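Local structure of putative methyltransferase (Porphyromonas gingivalis, 3LL7) at residues 21-30 and 41-49; 78-89 and 104-114. The protein is of experimentally unestablished function but is probably a methyltransferase that takes its methyl group from S-adenosylmethionine. One frame throughout, in Å; residues are numbered along the deposited sequence.

Contact 1: 21-30 and 41-49; sequences YANQSPDRIL and RAAVATQIE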
loop_
_atom_site.group_PDB
_atom_site.type_symbol
_atom_site.label_atom_id
_atom_site.label_comp_id
_atom_site.label_asym_id
_atom_site.label_seq_id
_atom_site.Cartn_x
_atom_site.Cartn_y
_atom_site.Cartn_z
ATOM N N TYR A 21 -14.007 30.407 9.902
ATOM C CA TYR A 21 -13.845 30.258 11.351
ATOM C C TYR A 21 -12.761 29.244 11.683
ATOM O O TYR A 21 -12.744 28.677 12.776
ATOM C CB TYR A 21 -15.186 29.905 12.026
ATOM C CG TYR A 21 -16.246 30.963 11.820
ATOM C CD1 TYR A 21 -16.102 32.245 12.377
ATOM C CD2 TYR A 21 -17.386 30.704 11.040
ATOM C CE1 TYR A 21 -17.067 33.228 12.181
ATOM C CE2 TYR A 21 -18.367 31.697 10.833
ATOM C CZ TYR A 21 -18.199 32.952 11.408
ATOM O OH TYR A 21 -19.143 33.951 11.212
ATOM N N ALA A 22 -11.840 29.062 10.742
ATOM C CA ALA A 22 -10.783 28.038 10.841
ATOM C C ALA A 22 -9.983 28.084 12.148
ATOM O O ALA A 22 -9.505 27.045 12.606
ATOM C CB ALA A 22 -9.835 28.112 9.649
ATOM N N ASN A 23 -9.856 29.270 12.737
ATOM C CA ASN A 23 -9.002 29.448 13.927
ATOM C C ASN A 23 -9.711 29.124 15.251
ATOM O O ASN A 23 -9.113 29.227 16.332
ATOM C CB ASN A 23 -8.378 30.860 13.966
ATOM C CG ASN A 23 -9.414 31.979 14.146
ATOM O OD1 ASN A 23 -10.631 31.782 13.989
ATOM N ND2 ASN A 23 -8.925 33.178 14.477
ATOM N N GLN A 24 -10.990 28.764 15.172
ATOM C CA GLN A 24 -11.726 28.342 16.357
ATOM C C GLN A 24 -11.608 26.821 16.566
ATOM O O GLN A 24 -11.632 26.054 15.601
ATOM C CB GLN A 24 -13.185 28.775 16.249
ATOM C CG GLN A 24 -13.349 30.290 16.073
ATOM C CD GLN A 24 -14.770 30.760 16.203
ATOM O OE1 GLN A 24 -15.679 29.983 16.500
ATOM N NE2 GLN A 24 -14.982 32.054 15.966
ATOM N N SER A 25 -11.490 26.385 17.816
ATOM C CA SER A 25 -11.481 24.943 18.123
ATOM C C SER A 25 -12.875 24.381 17.842
ATOM O O SER A 25 -13.848 25.151 17.791
ATOM C CB SER A 25 -11.137 24.721 19.590
ATOM O OG SER A 25 -12.175 25.236 20.404
ATOM N N PRO A 26 -13.000 23.051 17.682
ATOM C CA PRO A 26 -14.351 22.505 17.476
ATOM C C PRO A 26 -15.328 22.841 18.621
ATOM O O PRO A 26 -16.512 23.058 18.376
ATOM C CB PRO A 26 -14.103 20.978 17.369
ATOM C CG PRO A 26 -12.693 20.879 16.842
ATOM C CD PRO A 26 -11.956 22.006 17.527
ATOM N N ASP A 27 -14.850 22.903 19.860
ATOM C CA ASP A 27 -15.754 23.259 20.958
ATOM C C ASP A 27 -16.166 24.715 20.865
ATOM O O ASP A 27 -17.318 25.063 21.172
ATOM C CB ASP A 27 -15.153 22.945 22.330
ATOM C CG ASP A 27 -15.499 21.531 22.813
ATOM O OD1 ASP A 27 -16.142 20.758 22.069
ATOM O OD2 ASP A 27 -15.116 21.172 23.947
ATOM N N ARG A 28 -15.238 25.566 20.433
ATOM C CA ARG A 28 -15.576 26.992 20.288
ATOM C C ARG A 28 -16.598 27.187 19.171
ATOM O O ARG A 28 -17.542 27.955 19.323
ATOM C CB ARG A 28 -14.339 27.863 20.071
ATOM C CG ARG A 28 -14.703 29.328 19.930
ATOM C CD ARG A 28 -13.554 30.271 20.179
ATOM N NE ARG A 28 -14.019 31.647 19.978
ATOM C CZ ARG A 28 -13.268 32.737 20.125
ATOM N NH1 ARG A 28 -11.989 32.635 20.444
ATOM N NH2 ARG A 28 -13.798 33.932 19.922
ATOM N N ILE A 29 -16.440 26.454 18.065
ATOM C CA ILE A 29 -17.443 26.481 16.997
ATOM C C ILE A 29 -18.829 26.223 17.576
ATOM O O ILE A 29 -19.789 26.947 17.308
ATOM C CB ILE A 29 -17.137 25.429 15.909
ATOM C CG1 ILE A 29 -15.851 25.798 15.154
ATOM C CG2 ILE A 29 -18.334 25.264 14.972
ATOM C CD1 ILE A 29 -15.926 27.084 14.315
ATOM N N LEU A 30 -18.903 25.193 18.411
ATOM C CA LEU A 30 -20.149 24.713 18.976
ATOM C C LEU A 30 -20.814 25.701 19.950
ATOM O O LEU A 30 -21.998 26.022 19.814
ATOM C CB LEU A 30 -19.870 23.379 19.700
ATOM C CG LEU A 30 -20.172 22.047 19.016
ATOM C CD1 LEU A 30 -19.874 22.043 17.518
ATOM C CD2 LEU A 30 -19.526 20.811 19.721
ATOM N N ARG A 41 -23.454 23.681 13.142
ATOM C CA ARG A 41 -22.204 23.822 13.908
ATOM C C ARG A 41 -21.410 22.506 14.056
ATOM O O ARG A 41 -20.184 22.498 13.911
ATOM C CB ARG A 41 -22.502 24.448 15.273
ATOM C CG ARG A 41 -22.811 25.927 15.134
ATOM C CD ARG A 41 -23.271 26.527 16.432
ATOM N NE ARG A 41 -23.377 27.971 16.245
ATOM C CZ ARG A 41 -23.396 28.854 17.233
ATOM N NH1 ARG A 41 -23.311 28.446 18.493
ATOM N NH2 ARG A 41 -23.471 30.155 16.958
ATOM N N ALA A 42 -22.100 21.397 14.332
ATOM C CA ALA A 42 -21.415 20.096 14.382
ATOM C C ALA A 42 -20.687 19.771 13.065
ATOM O O ALA A 42 -19.529 19.330 13.089
ATOM C CB ALA A 42 -22.384 18.939 14.777
ATOM N N ALA A 43 -21.363 19.988 11.933
ATOM C CA ALA A 43 -20.763 19.719 10.628
ATOM C C ALA A 43 -19.510 20.587 10.430
ATOM O O ALA A 43 -18.497 20.098 9.938
ATOM C CB ALA A 43 -21.777 19.989 9.496
ATOM N N VAL A 44 -19.595 21.884 10.762
ATOM C CA VAL A 44 -18.425 22.761 10.650
ATOM C C VAL A 44 -17.312 22.325 11.616
ATOM O O VAL A 44 -16.146 22.218 11.220
ATOM C CB VAL A 44 -18.776 24.275 10.855
ATOM C CG1 VAL A 44 -17.504 25.118 10.880
ATOM C CG2 VAL A 44 -19.747 24.765 9.739
ATOM N N ALA A 45 -17.670 22.075 12.879
ATOM C CA ALA A 45 -16.699 21.581 13.859
ATOM C C ALA A 45 -16.030 20.309 13.382
ATOM O O ALA A 45 -14.819 20.152 13.547
ATOM C CB ALA A 45 -17.348 21.354 15.224
ATOM N N THR A 46 -16.815 19.412 12.791
ATOM C CA THR A 46 -16.284 18.144 12.283
ATOM C C THR A 46 -15.214 18.380 11.212
ATOM O O THR A 46 -14.177 17.718 11.242
ATOM C CB THR A 46 -17.404 17.215 11.755
ATOM O OG1 THR A 46 -18.279 16.860 12.835
ATOM C CG2 THR A 46 -16.836 15.951 11.147
ATOM N N GLN A 47 -15.476 19.291 10.269
ATOM C CA GLN A 47 -14.500 19.619 9.212
ATOM C C GLN A 47 -13.221 20.211 9.801
ATOM O O GLN A 47 -12.106 19.796 9.436
ATOM C CB GLN A 47 -15.077 20.572 8.158
ATOM C CG GLN A 47 -16.214 19.991 7.336
ATOM C CD GLN A 47 -15.831 18.697 6.630
ATOM O OE1 GLN A 47 -14.966 18.703 5.755
ATOM N NE2 GLN A 47 -16.471 17.586 7.002
ATOM N N ILE A 48 -13.376 21.146 10.738
ATOM C CA ILE A 48 -12.229 21.714 11.424
ATOM C C ILE A 48 -11.451 20.633 12.196
ATOM O O ILE A 48 -10.229 20.554 12.060
ATOM C CB ILE A 48 -12.625 22.919 12.322
ATOM C CG1 ILE A 48 -13.110 24.069 11.429
ATOM C CG2 ILE A 48 -11.457 23.347 13.204
ATOM C CD1 ILE A 48 -13.823 25.224 12.162
ATOM N N GLU A 49 -12.159 19.802 12.974
ATOM C CA GLU A 49 -11.507 18.750 13.803
ATOM C C GLU A 49 -10.601 17.863 12.976
ATOM O O GLU A 49 -9.493 17.541 13.400
ATOM C CB GLU A 49 -12.524 17.886 14.591
ATOM C CG GLU A 49 -11.933 17.019 15.756
ATOM C CD GLU A 49 -11.436 15.611 15.345
ATOM O OE1 GLU A 49 -11.824 15.111 14.266
ATOM O OE2 GLU A 49 -10.646 14.988 16.111
#
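Ile29 lies as a knob in the hole formed by Arg41, Val44, Ala45 and Ile48. Its CB faces the methyl of Ala45. The CG2 branch, anti to the backbone N, rests on the carbonyl O of Arg41 (Ile29 CG2 to Arg41 O 3.5 Å) and near Val44 CG1. The other branch leads from CG1, already against Ile48 CD1, to its tip, where Ile29 CD1 and Ile48 CD1 meet end to end at 3.5 Å. Ile48 CG2 stands 3.6 Å from the backbone O of Gln24, at the end of the Tyr21-Gln24 turn that precedes helix 26-31. The arrangement is an antiparallel helical hairpin in the N-terminal PG_1098 domain: the axes of 26-30 and 41-49 pass 8.6 Å apart, their directions 164° from each other. Helix 8-20 packs against it, Ile14 and Trp17 touching Val44. At the small Ala45 the backbones come close, its CA 4.4 Å from that of Pro26. Leu30 CD1 presses tightly on Ala45 CB at 3.5 Å, while the Pro26 ring sets CG against Glu49 CB; the Glu49 carboxylate turns away to a salt bridge with Arg53. At the other end the extended Arg41 chain passes the last carbonyls of 21-30. Its NH1 donates to Leu30 O (3.1 Å, 142° at the hydrogen) from above the carbonyl plane, and Ile29 O lies over one guanidinium face. Arg41 NE bonds to Ile36 O in the connecting segment.

Contact 2: 78-89 and 104-114; sequences SSGAVTSSYKSR and LGIDFIALMSK. With FMT (formic acid), chain D.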
loop_
_atom_site.group_PDB
_atom_site.type_symbol
_atom_site.label_atom_id
_atom_site.label_comp_id
_atom_site.label_asym_id
_atom_site.label_seq_id
_atom_site.Cartn_x
_atom_site.Cartn_y
_atom_site.Cartn_z
ATOM N N SER A 78 -9.298 5.470 3.353
ATOM C CA SER A 78 -8.920 5.747 1.971
ATOM C C SER A 78 -7.481 5.341 1.644
ATOM O O SER A 78 -6.648 5.210 2.542
ATOM C CB SER A 78 -9.109 7.227 1.651
ATOM O OG SER A 78 -8.000 7.979 2.105
ATOM N N SER A 79 -7.208 5.147 0.352
ATOM C CA SER A 79 -5.821 5.062 -0.152
ATOM C C SER A 79 -4.984 6.293 0.267
ATOM O O SER A 79 -5.526 7.372 0.548
ATOM C CB SER A 79 -5.810 4.928 -1.674
ATOM O OG SER A 79 -6.214 3.635 -2.091
ATOM N N GLY A 80 -3.666 6.112 0.342
ATOM C CA GLY A 80 -2.761 7.238 0.515
ATOM C C GLY A 80 -2.595 7.928 -0.827
ATOM O O GLY A 80 -3.113 7.461 -1.841
ATOM N N ALA A 81 -1.861 9.032 -0.835
ATOM C CA ALA A 81 -1.518 9.738 -2.070
ATOM C C ALA A 81 -0.577 8.946 -3.003
ATOM O O ALA A 81 -0.757 8.945 -4.225
ATOM C CB ALA A 81 -0.896 11.119 -1.725
ATOM N N VAL A 82 0.434 8.288 -2.442
ATOM C CA VAL A 82 1.435 7.641 -3.300
ATOM C C VAL A 82 0.962 6.366 -3.997
ATOM O O VAL A 82 1.270 6.164 -5.174
ATOM C CB VAL A 82 2.795 7.441 -2.598
ATOM C CG1 VAL A 82 3.684 8.661 -2.829
ATOM C CG2 VAL A 82 2.607 7.189 -1.120
ATOM N N THR A 83 0.196 5.523 -3.310
ATOM C CA THR A 83 -0.274 4.291 -3.951
ATOM C C THR A 83 -1.397 4.570 -4.929
ATOM O O THR A 83 -1.462 3.949 -6.003
ATOM C CB THR A 83 -0.737 3.239 -2.939
ATOM O OG1 THR A 83 -1.746 3.796 -2.076
ATOM C CG2 THR A 83 0.446 2.773 -2.109
ATOM N N SER A 84 -2.277 5.517 -4.576
ATOM C CA SER A 84 -3.354 5.869 -5.492
ATOM C C SER A 84 -2.735 6.241 -6.826
ATOM O O SER A 84 -3.151 5.731 -7.832
ATOM C CB SER A 84 -4.219 7.006 -4.958
ATOM O OG SER A 84 -3.516 8.233 -5.017
ATOM N N SER A 85 -1.704 7.085 -6.837
ATOM C CA SER A 85 -1.091 7.483 -8.126
ATOM C C SER A 85 -0.332 6.413 -8.928
ATOM O O SER A 85 -0.227 6.521 -10.162
ATOM C CB SER A 85 -0.246 8.758 -7.987
ATOM O OG SER A 85 0.572 8.752 -6.819
ATOM N N TYR A 86 0.238 5.410 -8.250
ATOM C CA TYR A 86 0.854 4.261 -8.940
ATOM C C TYR A 86 -0.148 3.531 -9.826
ATOM O O TYR A 86 0.188 3.056 -10.905
ATOM C CB TYR A 86 1.403 3.258 -7.915
ATOM C CG TYR A 86 2.004 1.996 -8.518
ATOM C CD1 TYR A 86 3.277 2.006 -9.091
ATOM C CD2 TYR A 86 1.298 0.784 -8.500
ATOM C CE1 TYR A 86 3.836 0.859 -9.635
ATOM C CE2 TYR A 86 1.852 -0.369 -9.018
ATOM C CZ TYR A 86 3.113 -0.324 -9.600
ATOM O OH TYR A 86 3.663 -1.437 -10.107
ATOM N N LYS A 87 -1.382 3.429 -9.348
ATOM C CA LYS A 87 -2.469 2.811 -10.108
ATOM C C LYS A 87 -2.669 3.451 -11.473
ATOM O O LYS A 87 -3.113 2.774 -12.408
ATOM C CB LYS A 87 -3.800 2.917 -9.360
ATOM C CG LYS A 87 -3.866 2.086 -8.101
ATOM C CD LYS A 87 -5.120 2.484 -7.313
ATOM C CE LYS A 87 -5.102 1.829 -5.945
ATOM N NZ LYS A 87 -4.181 2.513 -4.988
ATOM N N SER A 88 -2.342 4.736 -11.602
ATOM C CA SER A 88 -2.575 5.406 -12.885
ATOM C C SER A 88 -1.765 4.758 -14.030
ATOM O O SER A 88 -2.154 4.871 -15.195
ATOM C CB SER A 88 -2.329 6.919 -12.804
ATOM O OG SER A 88 -0.934 7.175 -12.781
ATOM N N ARG A 89 -0.672 4.068 -13.690
ATOM C CA ARG A 89 0.144 3.363 -14.684
ATOM C C ARG A 89 -0.581 2.208 -15.388
ATOM O O ARG A 89 -0.145 1.778 -16.456
ATOM C CB ARG A 89 1.465 2.858 -14.080
ATOM C CG ARG A 89 1.322 1.706 -13.084
ATOM C CD ARG A 89 1.427 0.327 -13.715
ATOM N NE ARG A 89 2.813 -0.082 -13.949
ATOM C CZ ARG A 89 3.141 -1.176 -14.612
ATOM N NH1 ARG A 89 2.183 -1.956 -15.085
ATOM N NH2 ARG A 89 4.412 -1.497 -14.796
ATOM N N LEU A 104 -13.898 7.698 -0.737
ATOM C CA LEU A 104 -13.509 9.121 -0.732
ATOM C C LEU A 104 -13.177 9.576 -2.152
ATOM O O LEU A 104 -13.232 10.781 -2.488
ATOM C CB LEU A 104 -12.288 9.306 0.205
ATOM C CG LEU A 104 -11.903 10.700 0.683
ATOM C CD1 LEU A 104 -13.114 11.487 1.181
ATOM C CD2 LEU A 104 -10.875 10.583 1.811
ATOM N N GLY A 105 -12.816 8.606 -3.003
ATOM C CA GLY A 105 -12.648 8.872 -4.440
ATOM C C GLY A 105 -11.208 9.122 -4.886
ATOM O O GLY A 105 -10.956 9.492 -6.042
ATOM N N ILE A 106 -10.246 8.917 -3.997
ATOM C CA ILE A 106 -8.868 9.189 -4.393
ATOM C C ILE A 106 -8.318 8.193 -5.422
ATOM O O ILE A 106 -7.504 8.574 -6.268
ATOM C CB ILE A 106 -7.924 9.317 -3.203
ATOM C CG1 ILE A 106 -6.573 9.871 -3.676
ATOM C CG2 ILE A 106 -7.806 7.983 -2.490
ATOM C CD1 ILE A 106 -5.569 10.098 -2.581
ATOM N N ASP A 107 -8.760 6.934 -5.362
ATOM C CA ASP A 107 -8.407 5.978 -6.405
ATOM C C ASP A 107 -9.084 6.386 -7.724
ATOM O O ASP A 107 -8.451 6.368 -8.778
ATOM C CB ASP A 107 -8.787 4.546 -5.977
ATOM C CG ASP A 107 -7.875 3.999 -4.864
ATOM O OD1 ASP A 107 -6.746 4.491 -4.718
ATOM O OD2 ASP A 107 -8.277 3.064 -4.141
ATOM N N PHE A 108 -10.362 6.760 -7.666
ATOM C CA PHE A 108 -11.090 7.142 -8.872
ATOM C C PHE A 108 -10.390 8.330 -9.509
ATOM O O PHE A 108 -10.169 8.326 -10.712
ATOM C CB PHE A 108 -12.531 7.537 -8.553
ATOM C CG PHE A 108 -13.331 7.940 -9.742
ATOM C CD1 PHE A 108 -13.757 6.985 -10.660
ATOM C CD2 PHE A 108 -13.731 9.272 -9.923
ATOM C CE1 PHE A 108 -14.555 7.342 -11.773
ATOM C CE2 PHE A 108 -14.520 9.642 -11.033
ATOM C CZ PHE A 108 -14.926 8.671 -11.962
ATOM N N ILE A 109 -10.001 9.308 -8.693
ATOM C CA ILE A 109 -9.284 10.498 -9.194
ATOM C C ILE A 109 -7.958 10.091 -9.879
ATOM O O ILE A 109 -7.621 10.613 -10.952
ATOM C CB ILE A 109 -9.034 11.536 -8.058
ATOM C CG1 ILE A 109 -10.373 12.061 -7.497
ATOM C CG2 ILE A 109 -8.164 12.710 -8.534
ATOM C CD1 ILE A 109 -11.151 12.870 -8.467
ATOM N N ALA A 110 -7.249 9.126 -9.283
ATOM C CA ALA A 110 -5.976 8.658 -9.864
ATOM C C ALA A 110 -6.223 7.997 -11.211
ATOM O O ALA A 110 -5.438 8.179 -12.127
ATOM C CB ALA A 110 -5.236 7.709 -8.928
ATOM N N LEU A 111 -7.308 7.233 -11.324
ATOM C CA LEU A 111 -7.701 6.638 -12.615
ATOM C C LEU A 111 -8.048 7.699 -13.649
ATOM O O LEU A 111 -7.681 7.584 -14.822
ATOM C CB LEU A 111 -8.884 5.686 -12.465
ATOM C CG LEU A 111 -8.803 4.531 -11.461
ATOM C CD1 LEU A 111 -10.130 3.787 -11.507
ATOM C CD2 LEU A 111 -7.630 3.604 -11.737
HETATM N N MSE A 112 -8.745 8.736 -13.202
HETATM C CA MSE A 112 -9.160 9.835 -14.065
HETATM C C MSE A 112 -8.044 10.822 -14.426
HETATM O O MSE A 112 -8.255 11.702 -15.262
HETATM C CB MSE A 112 -10.320 10.573 -13.398
HETATM C CG MSE A 112 -11.598 9.746 -13.270
HETATM SE SE MSE A 112 -12.338 9.139 -14.948
HETATM C CE MSE A 112 -12.541 10.830 -15.837
ATOM N N SER A 113 -6.862 10.678 -13.820
ATOM C CA SER A 113 -5.671 11.423 -14.278
ATOM C C SER A 113 -5.299 10.969 -15.678
ATOM O O SER A 113 -4.585 11.668 -16.387
ATOM C CB SER A 113 -4.470 11.267 -13.336
ATOM O OG SER A 113 -3.929 9.947 -13.376
ATOM N N LYS A 114 -5.784 9.789 -16.066
ATOM C CA LYS A 114 -5.471 9.220 -17.385
ATOM C C LYS A 114 -6.715 9.063 -18.264
ATOM O O LYS A 114 -6.718 9.442 -19.436
ATOM C CB LYS A 114 -4.779 7.860 -17.221
ATOM C CG LYS A 114 -3.432 7.891 -16.460
ATOM C CD LYS A 114 -2.264 8.485 -17.321
ATOM C CE LYS A 114 -1.692 7.483 -18.319
ATOM N NZ LYS A 114 -1.140 6.197 -17.722
HETATM C C FMT D . -10.467 5.560 -2.054
HETATM O O1 FMT D . -10.813 5.744 -3.219
HETATM O O2 FMT D . -10.942 6.182 -1.103
HETATM O O HOH W 1 0.534 6.882 -15.366
HETATM O O HOH W 2 -1.251 10.198 -13.664
#
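Asp107 turns its carboxylate to Ser79 and Lys87. Ser79 OG donates to Asp107 OD1 (2.8 Å) on the syn side, slightly out of the carboxylate plane. The Lys87 chain passes aslant over the carboxylate, CE and NZ near OD1, in a salt bridge with a weak 3.3 Å hydrogen bond from Lys87 NZ to Asp107 OD1. Lys87 NZ also pairs with Glu239, and Tyr168 OH binds Asp107 OD2, so both carboxylate oxygens are engaged. Beside this group Ile106, in one of two conformers, reaches Ser79 CB with its CG2 and Ser84 OG with its CD1. One turn on, Ala110 CB sits close against Ser84 O, between small side chains; the axes of 81-86 and 106-112 are 8.4 Å apart here and inclined at 42°. At the far end Lys114 curls back through three bent torsions to place NZ 3.0 Å from Ser88 O, above the carbonyl plane; NZ also binds Ile91 O. One water joins Ser88 OG to Lys114 NZ, and another donates to both Ser88 OG and Ser113 OG. A formate, probably from the crystallisation liquor, accepts from Asp107 N through O1 (3.2 Å) and more weakly from Leu104 N through O2. It lies against the glycine-rich turn after strand 96-99, at the N-terminus of helix 106-112, consistent with the S-adenosylmethionine-binding loop of a Rossmann-like methyltransferase.

In the fold
Contact 1 closes before contact 2 opens along the chain, their centres 29 Å apart and their nearest atoms about 9 Å apart without touching. Contact 1 pairs helix 26-31 with helix 38-57 in the peripheral N-terminal helical domain, 32 Å from the centre of the chain. Contact 2, only 12 Å from that centre, joins helix 81-86 to helix 106-112 beside the large mixed sheet, with strand 96-99 between its segments along the chain. The C-terminal part of helix 38-57 leads back toward contact 2, where Lys57 bonds to Ser78 O. The helical N-terminal part thus adjoins the probable cofactor-binding end of the Rossmann-like, probably methyltransferase, domain.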